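Local coordinates for uncharacterized protein (Leishmania major, PDB 2B4W) that is of unknown function but belongs to a family in the beta-fructosidase clan, consistent with a five-bladed beta-propeller fold related to that of sugar-processing enzymes, at residues P36-K40 and G117-E121; L81-Y85 and G112-R116; R136-Q141 and V192-L197; V203-G207 and Y295-G299. All coordinates share one frame; numbering follows the deposited sequence.

Overall arrangement
The four contacts lie within and between the beta sheets of a fold consistent with a five-bladed beta-propeller; no active site or ligand is established. Contact 1 sets a hairpin turn against strand 37-39, and its 117-121 segment follows directly on the 112-116 strand of contact 2. Contact 2 in turn touches contact 3, where Tyr85 CE1 lies 3.2 Å from Arg136 NH1. Contacts 3 and 4, with centres about 11 Å apart, share one sheet: strands 188-198 and 203-211 are neighbours in it and probably pair through Tyr196 N to Gly204 O, 2.7 Å. Contacts 1 and 4 are farthest apart, about 24 Å between centres.

Contact 1 (P36-K40 and G117-E121); sequences PFSYK and GTPDE
Tyr39 and Phe37, on strand 37-39, receive the tip of a beta hairpin whose type I turn runs from Thr118 to Glu121 between strands 110-116 and 121-127. Apolar contact centres on Pro119. Pro119 CD sits over one face of the Tyr39 ring in a CH-pi contact, 3.7 Å from the centroid and 21° off the normal, while CG of Lys40 lies over the opposite face. Farther round the pyrrolidine, Pro119 CB is 3.8 Å from Phe37 CE2. Tyr39 CG stands opposite the backbone N (chi1 -177°), which carries the ring out to the turn. Polar contact gathers at the ring's far end: Tyr39 OH and Thr118 OG1 share a weak hydrogen bond of 2.8 Å. The charged contact is a salt bridge from Lys40, whose extended chain brings NZ to 2.8 Å from Asp120 OD2, nearly along the C-O bond. Beyond the pair, Tyr46 OH bonds to Pro119 O and Phe309 packs on both Tyr39 and Pro119. The Asp120 carboxylate is turned 73° from the Tyr39 ring, and its OD2 lies at the ring's edge, near the plane, 3.0 Å from Tyr39 CE2.

Contact 2 (L81-Y85 and G112-R116); sequences LEDPY and GYFYR
Leu81 opens the contact by putting both methyl groups against strand 110-116, ahead of a corner at Asp83 where the chain turns into the outermost strand of the same four-stranded antiparallel sheet. Leu81 CD2 lies 4.0 Å from Tyr113 CB, the two side chains meeting at about a right angle. CD1 meets the far end of Tyr115, which approaches from the opposite direction: Tyr115 CE1 is 3.9 Å from Leu81 CD1, and the phenol oxygen is slightly closer. Farther along, past the corner, Tyr85 reaches the other side of the strand. Its CG is held between the backbone N and the carbonyl carbon (chi1 56°), and from there the ring extends to Phe114. The two aromatics form an offset edge-to-face pair, with the edge of Tyr85 toward the face of Phe114, centroids 5.7 Å apart and planes at 81°. Tyr85 CE2 is 3.9 Å from Phe114 CE2, and the phenol oxygen comes closer still, with Tyr85 OH 3.5 Å from Phe114 CZ. Tyr85 OH also passes Gly112 CA at 4.2 Å. Leu81 and Tyr85 thus touch opposite-pointing residues of one strand, spanning its two sides. Strand 92-100 lies between strands 84-89 and 110-116 in the sheet: Tyr85 pairs through its backbone with Gly96 and Tyr113 with Gly97. On the far side, Phe114 pairs with Phe125 of strand 121-127. The Tyr85 ring makes a cation-pi contact with Arg136 of the next sheet, and Asp83 is held by a salt bridge to Arg48.

Contact 3 (R136-Q141 and V192-L197); sequences RVLQLQ and VNQAYL
The first strands of two successive sheets, 136-139 and 194-197, face each other here in a way consistent with the inner ring of a propeller, with Arg136, Leu138 and Gln141 meeting Val192, Ala195 and Leu197. The strand axes approach to 6.6 Å and run nearly parallel, 15° apart. Arg136 bends at chi2 (-50°) and runs alongside the Asn193 side chain, pointing the same way. NE gives a hydrogen bond of 3.1 Å to Asn193 O; the acceptor lies close to the guanidinium plane, whereas the donor stands above the carbonyl plane. Val192 O lies over one face of the guanidinium, toward its rim. A water joins Arg136 NH2 to Asn193 ND2, accepting from both, while OD1 of the Asn193 amide accepts a hydrogen bond from His208 ND1 on the next strand. Midway, Leu138 CD2 presses on Ala195, 3.4 Å from its CB, and also lies 3.3 Å from Tyr196 N. The backbones beside it are linked by water: Val137 O accepts from two molecules, one of which takes the Ala195 N-H, 3.0 Å from the water, while the other donates to Ala195 O at 2.9 Å. At the far end Leu197 CD1 rests 3.6 Å from Gln141 N. A classic beta bulge sets Asn193 and Gln194 against Ile206 of the next strand, and probably helps turn the Asn193 carbonyl to Arg136. Water bridges, the Arg136 bond and the Leu138-Ala195 contact, in place of direct strand pairing, join the two sheets, consistent with neighbouring blades of a beta-propeller, as in the relatives of this clan.

Contact 4 (V203-G207 and Y295-G299); sequences VGCIG and YPFKG
Phe297 lays one face of its ring flat over the backbone of Gly204, so that a loop following strand 287-293 is seated on strand 203-211. Gly204 CA is 3.6 Å from the centroid of the Phe297 ring, 17° off the normal, a CH-pi contact made close by the absence of a side chain on the glycine. The opposite face is occupied by CG of the preceding Pro296, above the ring centre, and the phenyl group is thus sandwiched between its own neighbour and the strand. At the ring's edge, near its plane, lies Cys205 O, 3.7 Å from Phe297 CE1. Ile206 crosses the phenylalanine at about a right angle: its CD1 comes to 3.8 Å from Phe297 CZ and reaches on to Pro296 CG at 4.2 Å. Phe297 CG stands opposite the carbonyl carbon (chi1 -46°), turning the ring down onto the strand. The Tyr295 hydroxyl also lies at the Phe297 edge, in plane, where it bonds to Gly301 O. Around this, Phe297 packs on Leu198 and Val230 of the strands flanking 203-211, and on Ile269 of strand 264-271. Ile206 touches Ile269 too, and Leu279 of strand 277-283, so the contact lies where two sheets meet.

Contact 1 (P36-K40 and G117-E121)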
loop_
_atom_site.group_PDB
_atom_site.type_symbol
_atom_site.label_atom_id
_atom_site.label_comp_id
_atom_site.label_asym_id
_atom_site.label_seq_id
_atom_site.Cartn_x
_atom_site.Cartn_y
_atom_site.Cartn_z
ATOM N N PRO A 36 6.497 -0.290 -5.636
ATOM C CA PRO A 36 7.572 0.295 -6.445
ATOM C C PRO A 36 7.068 1.252 -7.516
ATOM O O PRO A 36 5.899 1.246 -7.895
ATOM C CB PRO A 36 8.199 -0.948 -7.111
ATOM C CG PRO A 36 7.946 -2.003 -6.068
ATOM C CD PRO A 36 6.501 -1.756 -5.693
ATOM N N PHE A 37 7.977 2.083 -8.043
ATOM C CA PHE A 37 7.605 3.067 -9.063
ATOM C C PHE A 37 8.853 3.287 -9.910
ATOM O O PHE A 37 9.879 2.704 -9.549
ATOM C CB PHE A 37 7.121 4.400 -8.500
ATOM C CG PHE A 37 8.139 5.137 -7.633
ATOM C CD1 PHE A 37 8.344 4.804 -6.300
ATOM C CD2 PHE A 37 8.888 6.165 -8.160
ATOM C CE1 PHE A 37 9.272 5.496 -5.535
ATOM C CE2 PHE A 37 9.809 6.871 -7.419
ATOM C CZ PHE A 37 10.001 6.537 -6.085
ATOM N N SER A 38 8.782 4.081 -10.964
ATOM C CA SER A 38 10.006 4.366 -11.729
ATOM C C SER A 38 10.227 5.862 -11.861
ATOM O O SER A 38 9.276 6.642 -11.937
ATOM C CB SER A 38 9.917 3.699 -13.113
ATOM O OG SER A 38 9.969 4.684 -14.123
ATOM N N TYR A 39 11.484 6.276 -11.880
ATOM C CA TYR A 39 11.859 7.674 -11.996
ATOM C C TYR A 39 13.274 7.726 -12.565
ATOM O O TYR A 39 14.087 6.878 -12.197
ATOM C CB TYR A 39 11.740 8.338 -10.639
ATOM C CG TYR A 39 12.019 9.810 -10.533
ATOM C CD1 TYR A 39 11.215 10.733 -11.190
ATOM C CD2 TYR A 39 13.080 10.293 -9.766
ATOM C CE1 TYR A 39 11.442 12.100 -11.108
ATOM C CE2 TYR A 39 13.316 11.648 -9.682
ATOM C CZ TYR A 39 12.503 12.543 -10.350
ATOM O OH TYR A 39 12.745 13.890 -10.257
ATOM N N LYS A 40 13.524 8.666 -13.462
ATOM C CA LYS A 40 14.845 8.877 -14.056
ATOM C C LYS A 40 15.486 7.570 -14.519
ATOM O O LYS A 40 16.694 7.325 -14.401
ATOM C CB LYS A 40 15.779 9.601 -13.080
ATOM C CG LYS A 40 15.678 11.117 -13.012
ATOM C CD LYS A 40 16.522 11.696 -11.878
ATOM C CE LYS A 40 16.600 13.210 -11.927
ATOM N NZ LYS A 40 16.815 13.874 -10.614
ATOM N N GLY A 117 4.511 16.542 -5.775
ATOM C CA GLY A 117 5.687 16.974 -6.494
ATOM C C GLY A 117 6.282 15.905 -7.390
ATOM O O GLY A 117 5.588 15.157 -8.076
ATOM N N THR A 118 7.606 15.886 -7.376
ATOM C CA THR A 118 8.404 14.839 -7.998
ATOM C C THR A 118 8.991 14.002 -6.869
ATOM O O THR A 118 9.037 14.504 -5.744
ATOM C CB THR A 118 9.462 15.465 -8.921
ATOM O OG1 THR A 118 10.020 14.480 -9.796
ATOM C CG2 THR A 118 10.609 15.982 -8.080
ATOM N N PRO A 119 9.396 12.763 -7.084
ATOM C CA PRO A 119 9.841 11.830 -6.028
ATOM C C PRO A 119 11.094 12.321 -5.281
ATOM O O PRO A 119 11.320 11.813 -4.171
ATOM C CB PRO A 119 10.202 10.554 -6.806
ATOM C CG PRO A 119 9.336 10.651 -8.029
ATOM C CD PRO A 119 9.388 12.126 -8.379
ATOM N N ASP A 120 11.703 13.286 -5.883
ATOM C CA ASP A 120 12.857 14.068 -5.557
ATOM C C ASP A 120 12.553 15.387 -4.835
ATOM O O ASP A 120 13.391 15.906 -4.102
ATOM C CB ASP A 120 13.602 14.434 -6.855
ATOM C CG ASP A 120 14.915 13.772 -7.084
ATOM O OD1 ASP A 120 15.758 13.565 -6.189
ATOM O OD2 ASP A 120 15.229 13.527 -8.290
ATOM N N GLU A 121 11.359 15.926 -5.081
ATOM C CA GLU A 121 10.934 17.182 -4.474
ATOM C C GLU A 121 9.454 17.159 -4.095
ATOM O O GLU A 121 8.570 17.509 -4.879
ATOM C CB GLU A 121 11.199 18.369 -5.400
ATOM C CG GLU A 121 12.652 18.797 -5.531
ATOM C CD GLU A 121 12.906 19.680 -6.742
ATOM O OE1 GLU A 121 12.536 20.880 -6.721
ATOM O OE2 GLU A 121 13.476 19.165 -7.735
#

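Contact 2 (L81-Y85 and G112-R116)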
loop_
_atom_site.group_PDB
_atom_site.type_symbol
_atom_site.label_atom_id
_atom_site.label_comp_id
_atom_site.label_asym_id
_atom_site.label_seq_id
_atom_site.Cartn_x
_atom_site.Cartn_y
_atom_site.Cartn_z
ATOM N N LEU A 81 7.954 9.687 8.910
ATOM C CA LEU A 81 6.697 8.992 8.772
ATOM C C LEU A 81 6.903 7.483 8.840
ATOM O O LEU A 81 8.036 7.037 8.721
ATOM C CB LEU A 81 6.026 9.348 7.426
ATOM C CG LEU A 81 5.883 10.804 7.026
ATOM C CD1 LEU A 81 5.813 10.976 5.513
ATOM C CD2 LEU A 81 4.656 11.432 7.683
ATOM N N GLU A 82 5.796 6.768 8.986
ATOM C CA GLU A 82 5.603 5.348 8.839
ATOM C C GLU A 82 4.814 5.009 7.566
ATOM O O GLU A 82 4.107 5.865 7.036
ATOM C CB GLU A 82 4.827 4.749 10.030
ATOM C CG GLU A 82 5.304 5.251 11.385
ATOM C CD GLU A 82 4.565 4.620 12.546
ATOM O OE1 GLU A 82 3.392 4.211 12.383
ATOM O OE2 GLU A 82 5.184 4.540 13.627
ATOM N N ASP A 83 4.905 3.765 7.119
ATOM C CA ASP A 83 4.082 3.197 6.056
ATOM C C ASP A 83 3.882 4.126 4.863
ATOM O O ASP A 83 2.767 4.627 4.671
ATOM C CB ASP A 83 2.700 2.846 6.587
ATOM C CG ASP A 83 2.781 1.911 7.779
ATOM O OD1 ASP A 83 3.877 1.349 7.964
ATOM O OD2 ASP A 83 1.766 1.772 8.487
ATOM N N PRO A 84 4.934 4.347 4.091
ATOM C CA PRO A 84 4.806 5.274 2.954
ATOM C C PRO A 84 3.938 4.686 1.835
ATOM O O PRO A 84 3.727 3.480 1.746
ATOM C CB PRO A 84 6.239 5.463 2.503
ATOM C CG PRO A 84 6.975 4.273 3.000
ATOM C CD PRO A 84 6.272 3.738 4.202
ATOM N N TYR A 85 3.388 5.539 0.981
ATOM C CA TYR A 85 2.446 5.164 -0.069
ATOM C C TYR A 85 2.371 6.240 -1.150
ATOM O O TYR A 85 2.524 7.427 -0.890
ATOM C CB TYR A 85 1.036 4.881 0.417
ATOM C CG TYR A 85 0.298 5.935 1.187
ATOM C CD1 TYR A 85 0.536 6.035 2.560
ATOM C CD2 TYR A 85 -0.609 6.809 0.602
ATOM C CE1 TYR A 85 -0.130 6.994 3.305
ATOM C CE2 TYR A 85 -1.268 7.766 1.351
ATOM C CZ TYR A 85 -1.021 7.849 2.706
ATOM O OH TYR A 85 -1.646 8.781 3.501
ATOM N N GLY A 112 -2.566 10.966 8.521
ATOM C CA GLY A 112 -2.107 10.736 7.152
ATOM C C GLY A 112 -1.665 12.091 6.582
ATOM O O GLY A 112 -2.535 12.953 6.438
ATOM N N TYR A 113 -0.390 12.264 6.294
ATOM C CA TYR A 113 0.241 13.421 5.692
ATOM C C TYR A 113 0.459 13.231 4.184
ATOM O O TYR A 113 0.915 12.153 3.788
ATOM C CB TYR A 113 1.613 13.712 6.298
ATOM C CG TYR A 113 1.708 14.617 7.489
ATOM C CD1 TYR A 113 0.654 14.827 8.368
ATOM C CD2 TYR A 113 2.916 15.272 7.725
ATOM C CE1 TYR A 113 0.803 15.673 9.452
ATOM C CE2 TYR A 113 3.071 16.116 8.807
ATOM C CZ TYR A 113 2.006 16.309 9.663
ATOM O OH TYR A 113 2.184 17.154 10.736
ATOM N N PHE A 114 0.156 14.265 3.407
ATOM C CA PHE A 114 0.204 14.234 1.949
ATOM C C PHE A 114 1.108 15.351 1.425
ATOM O O PHE A 114 1.039 16.482 1.901
ATOM C CB PHE A 114 -1.177 14.383 1.302
ATOM C CG PHE A 114 -2.058 13.150 1.415
ATOM C CD1 PHE A 114 -2.810 12.922 2.555
ATOM C CD2 PHE A 114 -2.107 12.252 0.360
ATOM C CE1 PHE A 114 -3.604 11.796 2.642
ATOM C CE2 PHE A 114 -2.912 11.133 0.441
ATOM C CZ PHE A 114 -3.640 10.904 1.583
ATOM N N TYR A 115 1.919 14.990 0.459
ATOM C CA TYR A 115 2.947 15.751 -0.211
ATOM C C TYR A 115 2.747 15.593 -1.718
ATOM O O TYR A 115 2.283 14.539 -2.166
ATOM C CB TYR A 115 4.372 15.298 0.102
ATOM C CG TYR A 115 4.703 15.190 1.564
ATOM C CD1 TYR A 115 4.112 14.193 2.325
ATOM C CD2 TYR A 115 5.587 16.069 2.175
ATOM C CE1 TYR A 115 4.392 14.068 3.666
ATOM C CE2 TYR A 115 5.876 15.958 3.529
ATOM C CZ TYR A 115 5.270 14.951 4.257
ATOM O OH TYR A 115 5.521 14.785 5.601
ATOM N N ARG A 116 3.114 16.627 -2.448
ATOM C CA ARG A 116 2.992 16.540 -3.909
ATOM C C ARG A 116 4.290 17.006 -4.551
ATOM O O ARG A 116 5.088 17.745 -3.963
ATOM C CB ARG A 116 1.809 17.351 -4.424
ATOM C CG ARG A 116 1.894 18.839 -4.116
ATOM C CD ARG A 116 0.529 19.500 -4.323
ATOM N NE ARG A 116 0.277 19.687 -5.752
ATOM C CZ ARG A 116 -0.905 19.869 -6.324
ATOM N NH1 ARG A 116 -2.018 19.905 -5.603
ATOM N NH2 ARG A 116 -0.967 20.018 -7.646
#

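Contact 3 (R136-Q141 and V192-L197)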
loop_
_atom_site.group_PDB
_atom_site.type_symbol
_atom_site.label_atom_id
_atom_site.label_comp_id
_atom_site.label_asym_id
_atom_site.label_seq_id
_atom_site.Cartn_x
_atom_site.Cartn_y
_atom_site.Cartn_z
ATOM N N ARG A 136 -6.004 6.584 1.197
ATOM C CA ARG A 136 -5.470 6.370 -0.134
ATOM C C ARG A 136 -6.285 7.050 -1.227
ATOM O O ARG A 136 -7.494 7.264 -1.150
ATOM C CB ARG A 136 -5.421 4.886 -0.525
ATOM C CG ARG A 136 -4.542 3.987 0.305
ATOM C CD ARG A 136 -3.151 4.577 0.455
ATOM N NE ARG A 136 -2.232 3.741 1.219
ATOM C CZ ARG A 136 -1.937 3.857 2.505
ATOM N NH1 ARG A 136 -2.470 4.786 3.290
ATOM N NH2 ARG A 136 -1.074 3.022 3.058
ATOM N N VAL A 137 -5.566 7.377 -2.314
ATOM C CA VAL A 137 -6.239 8.032 -3.429
ATOM C C VAL A 137 -5.814 7.428 -4.757
ATOM O O VAL A 137 -4.810 6.721 -4.800
ATOM C CB VAL A 137 -5.911 9.536 -3.500
ATOM C CG1 VAL A 137 -6.180 10.208 -2.160
ATOM C CG2 VAL A 137 -4.454 9.786 -3.906
ATOM N N LEU A 138 -6.589 7.805 -5.758
ATOM C CA LEU A 138 -6.278 7.615 -7.155
ATOM C C LEU A 138 -7.084 8.571 -8.047
ATOM O O LEU A 138 -8.095 9.142 -7.687
ATOM C CB LEU A 138 -6.513 6.200 -7.654
ATOM C CG LEU A 138 -7.834 5.494 -7.872
ATOM C CD1 LEU A 138 -8.755 5.914 -8.985
ATOM C CD2 LEU A 138 -7.479 4.032 -8.254
ATOM N N GLN A 139 -6.593 8.639 -9.283
ATOM C CA GLN A 139 -7.298 9.342 -10.348
ATOM C C GLN A 139 -8.264 8.411 -11.074
ATOM O O GLN A 139 -7.815 7.342 -11.522
ATOM C CB GLN A 139 -6.267 9.890 -11.341
ATOM C CG GLN A 139 -6.942 10.729 -12.443
ATOM C CD GLN A 139 -6.055 11.942 -12.680
ATOM O OE1 GLN A 139 -4.842 11.752 -12.693
ATOM N NE2 GLN A 139 -6.657 13.110 -12.838
ATOM N N LEU A 140 -9.530 8.781 -11.159
ATOM C CA LEU A 140 -10.607 7.996 -11.740
ATOM C C LEU A 140 -10.667 8.146 -13.256
ATOM O O LEU A 140 -9.971 8.976 -13.832
ATOM C CB LEU A 140 -11.981 8.384 -11.154
ATOM C CG LEU A 140 -12.145 8.112 -9.654
ATOM C CD1 LEU A 140 -13.355 8.830 -9.063
ATOM C CD2 LEU A 140 -12.259 6.616 -9.392
ATOM N N GLN A 141 -11.509 7.321 -13.882
ATOM C CA GLN A 141 -11.576 7.347 -15.350
ATOM C C GLN A 141 -11.775 8.721 -15.952
ATOM O O GLN A 141 -11.162 9.172 -16.925
ATOM C CB GLN A 141 -12.721 6.402 -15.761
ATOM C CG GLN A 141 -12.657 6.012 -17.227
ATOM C CD GLN A 141 -13.787 5.112 -17.697
ATOM O OE1 GLN A 141 -14.966 5.417 -17.514
ATOM N NE2 GLN A 141 -13.405 3.997 -18.323
ATOM N N VAL A 192 -7.162 -0.254 2.357
ATOM C CA VAL A 192 -6.654 -0.152 1.008
ATOM C C VAL A 192 -5.213 0.339 1.136
ATOM O O VAL A 192 -4.925 1.231 1.923
ATOM C CB VAL A 192 -7.472 0.787 0.125
ATOM C CG1 VAL A 192 -6.785 0.972 -1.230
ATOM C CG2 VAL A 192 -8.887 0.267 -0.073
ATOM N N ASN A 193 -4.314 -0.270 0.394
ATOM C CA ASN A 193 -2.905 0.097 0.414
ATOM C C ASN A 193 -2.515 0.704 -0.930
ATOM O O ASN A 193 -1.719 1.626 -0.997
ATOM C CB ASN A 193 -2.044 -1.116 0.741
ATOM C CG ASN A 193 -2.128 -1.485 2.219
ATOM O OD1 ASN A 193 -2.934 -2.322 2.603
ATOM N ND2 ASN A 193 -1.284 -0.812 2.995
ATOM N N GLN A 194 -3.074 0.166 -2.013
ATOM C CA GLN A 194 -2.860 0.726 -3.341
ATOM C C GLN A 194 -4.126 0.480 -4.168
ATOM O O GLN A 194 -4.574 -0.676 -4.267
ATOM C CB GLN A 194 -1.611 0.144 -3.997
ATOM C CG GLN A 194 -1.138 0.858 -5.267
ATOM C CD GLN A 194 -0.513 2.190 -4.913
ATOM O OE1 GLN A 194 0.060 2.336 -3.835
ATOM N NE2 GLN A 194 -0.620 3.178 -5.788
ATOM N N ALA A 195 -4.648 1.577 -4.712
ATOM C CA ALA A 195 -5.751 1.596 -5.662
ATOM C C ALA A 195 -5.290 1.835 -7.100
ATOM O O ALA A 195 -4.388 2.596 -7.430
ATOM C CB ALA A 195 -6.813 2.620 -5.283
ATOM N N TYR A 196 -5.958 1.131 -8.009
ATOM C CA TYR A 196 -5.691 1.104 -9.433
ATOM C C TYR A 196 -6.947 1.418 -10.236
ATOM O O TYR A 196 -8.016 0.948 -9.846
ATOM C CB TYR A 196 -5.195 -0.282 -9.879
ATOM C CG TYR A 196 -3.894 -0.658 -9.181
ATOM C CD1 TYR A 196 -3.875 -1.186 -7.910
ATOM C CD2 TYR A 196 -2.681 -0.440 -9.835
ATOM C CE1 TYR A 196 -2.691 -1.525 -7.277
ATOM C CE2 TYR A 196 -1.498 -0.767 -9.213
ATOM C CZ TYR A 196 -1.509 -1.308 -7.941
ATOM O OH TYR A 196 -0.311 -1.619 -7.327
ATOM N N LEU A 197 -6.775 2.164 -11.321
ATOM C CA LEU A 197 -7.866 2.367 -12.261
ATOM C C LEU A 197 -7.849 1.264 -13.315
ATOM O O LEU A 197 -6.826 0.997 -13.940
ATOM C CB LEU A 197 -7.782 3.715 -12.972
ATOM C CG LEU A 197 -8.761 3.943 -14.139
ATOM C CD1 LEU A 197 -10.179 4.003 -13.595
ATOM C CD2 LEU A 197 -8.424 5.210 -14.914
HETATM O O HOH W 1 0.820 0.959 1.774
HETATM O O HOH W 2 -3.959 4.301 -3.767
HETATM O O HOH W 3 -3.319 5.231 -6.982
#

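Contact 4 (V203-G207 and Y295-G299)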
loop_
_atom_site.group_PDB
_atom_site.type_symbol
_atom_site.label_atom_id
_atom_site.label_comp_id
_atom_site.label_asym_id
_atom_site.label_seq_id
_atom_site.Cartn_x
_atom_site.Cartn_y
_atom_site.Cartn_z
ATOM N N VAL A 203 -12.573 0.276 -9.904
ATOM C CA VAL A 203 -11.327 0.464 -9.161
ATOM C C VAL A 203 -10.830 -0.835 -8.541
ATOM O O VAL A 203 -11.503 -1.446 -7.724
ATOM C CB VAL A 203 -11.505 1.519 -8.054
ATOM C CG1 VAL A 203 -10.230 1.631 -7.225
ATOM C CG2 VAL A 203 -11.882 2.871 -8.651
ATOM N N GLY A 204 -9.635 -1.223 -8.959
ATOM C CA GLY A 204 -8.917 -2.334 -8.397
ATOM C C GLY A 204 -8.183 -1.919 -7.133
ATOM O O GLY A 204 -7.265 -1.101 -7.171
ATOM N N CYS A 205 -8.574 -2.477 -5.984
ATOM C CA CYS A 205 -7.794 -2.217 -4.783
ATOM C C CYS A 205 -7.011 -3.432 -4.300
ATOM O O CYS A 205 -7.472 -4.590 -4.283
ATOM C CB CYS A 205 -8.667 -1.715 -3.630
ATOM S SG CYS A 205 -9.818 -0.401 -4.064
ATOM N N ILE A 206 -5.779 -3.108 -3.867
ATOM C CA ILE A 206 -4.917 -4.034 -3.154
ATOM C C ILE A 206 -4.832 -3.577 -1.713
ATOM O O ILE A 206 -4.495 -2.423 -1.457
ATOM C CB ILE A 206 -3.520 -4.101 -3.789
ATOM C CG1 ILE A 206 -3.558 -4.562 -5.251
ATOM C CG2 ILE A 206 -2.557 -4.954 -2.976
ATOM C CD1 ILE A 206 -4.116 -5.969 -5.382
ATOM N N GLY A 207 -5.140 -4.424 -0.734
ATOM C CA GLY A 207 -5.035 -3.937 0.647
ATOM C C GLY A 207 -4.807 -5.025 1.664
ATOM O O GLY A 207 -4.229 -6.061 1.359
ATOM N N TYR A 295 -3.090 -12.278 -12.047
ATOM C CA TYR A 295 -3.812 -11.023 -12.083
ATOM C C TYR A 295 -5.054 -11.099 -11.201
ATOM O O TYR A 295 -5.951 -11.918 -11.388
ATOM C CB TYR A 295 -4.245 -10.646 -13.484
ATOM C CG TYR A 295 -4.876 -9.276 -13.622
ATOM C CD1 TYR A 295 -4.180 -8.126 -13.294
ATOM C CD2 TYR A 295 -6.181 -9.127 -14.081
ATOM C CE1 TYR A 295 -4.745 -6.869 -13.424
ATOM C CE2 TYR A 295 -6.769 -7.875 -14.207
ATOM C CZ TYR A 295 -6.036 -6.752 -13.884
ATOM O OH TYR A 295 -6.593 -5.500 -14.004
ATOM N N PRO A 296 -5.122 -10.218 -10.211
ATOM C CA PRO A 296 -6.220 -10.330 -9.253
ATOM C C PRO A 296 -7.494 -9.550 -9.540
ATOM O O PRO A 296 -8.379 -9.491 -8.672
ATOM C CB PRO A 296 -5.532 -9.737 -8.008
ATOM C CG PRO A 296 -4.678 -8.652 -8.556
ATOM C CD PRO A 296 -4.194 -9.126 -9.897
ATOM N N PHE A 297 -7.666 -8.936 -10.697
ATOM C CA PHE A 297 -8.927 -8.249 -10.979
ATOM C C PHE A 297 -9.546 -8.839 -12.248
ATOM O O PHE A 297 -10.272 -8.151 -12.976
ATOM C CB PHE A 297 -8.730 -6.745 -11.157
ATOM C CG PHE A 297 -7.861 -6.033 -10.137
ATOM C CD1 PHE A 297 -8.156 -6.104 -8.789
ATOM C CD2 PHE A 297 -6.753 -5.298 -10.524
ATOM C CE1 PHE A 297 -7.380 -5.458 -7.840
ATOM C CE2 PHE A 297 -5.965 -4.655 -9.582
ATOM C CZ PHE A 297 -6.264 -4.747 -8.230
ATOM N N LYS A 298 -9.227 -10.113 -12.476
ATOM C CA LYS A 298 -9.691 -10.852 -13.642
ATOM C C LYS A 298 -11.179 -10.625 -13.898
ATOM O O LYS A 298 -12.024 -10.690 -13.013
ATOM C CB LYS A 298 -9.383 -12.341 -13.487
ATOM N N GLY A 299 -11.474 -10.330 -15.161
ATOM C CA GLY A 299 -12.834 -10.086 -15.586
ATOM C C GLY A 299 -13.279 -8.665 -15.344
ATOM O O GLY A 299 -14.386 -8.308 -15.746
#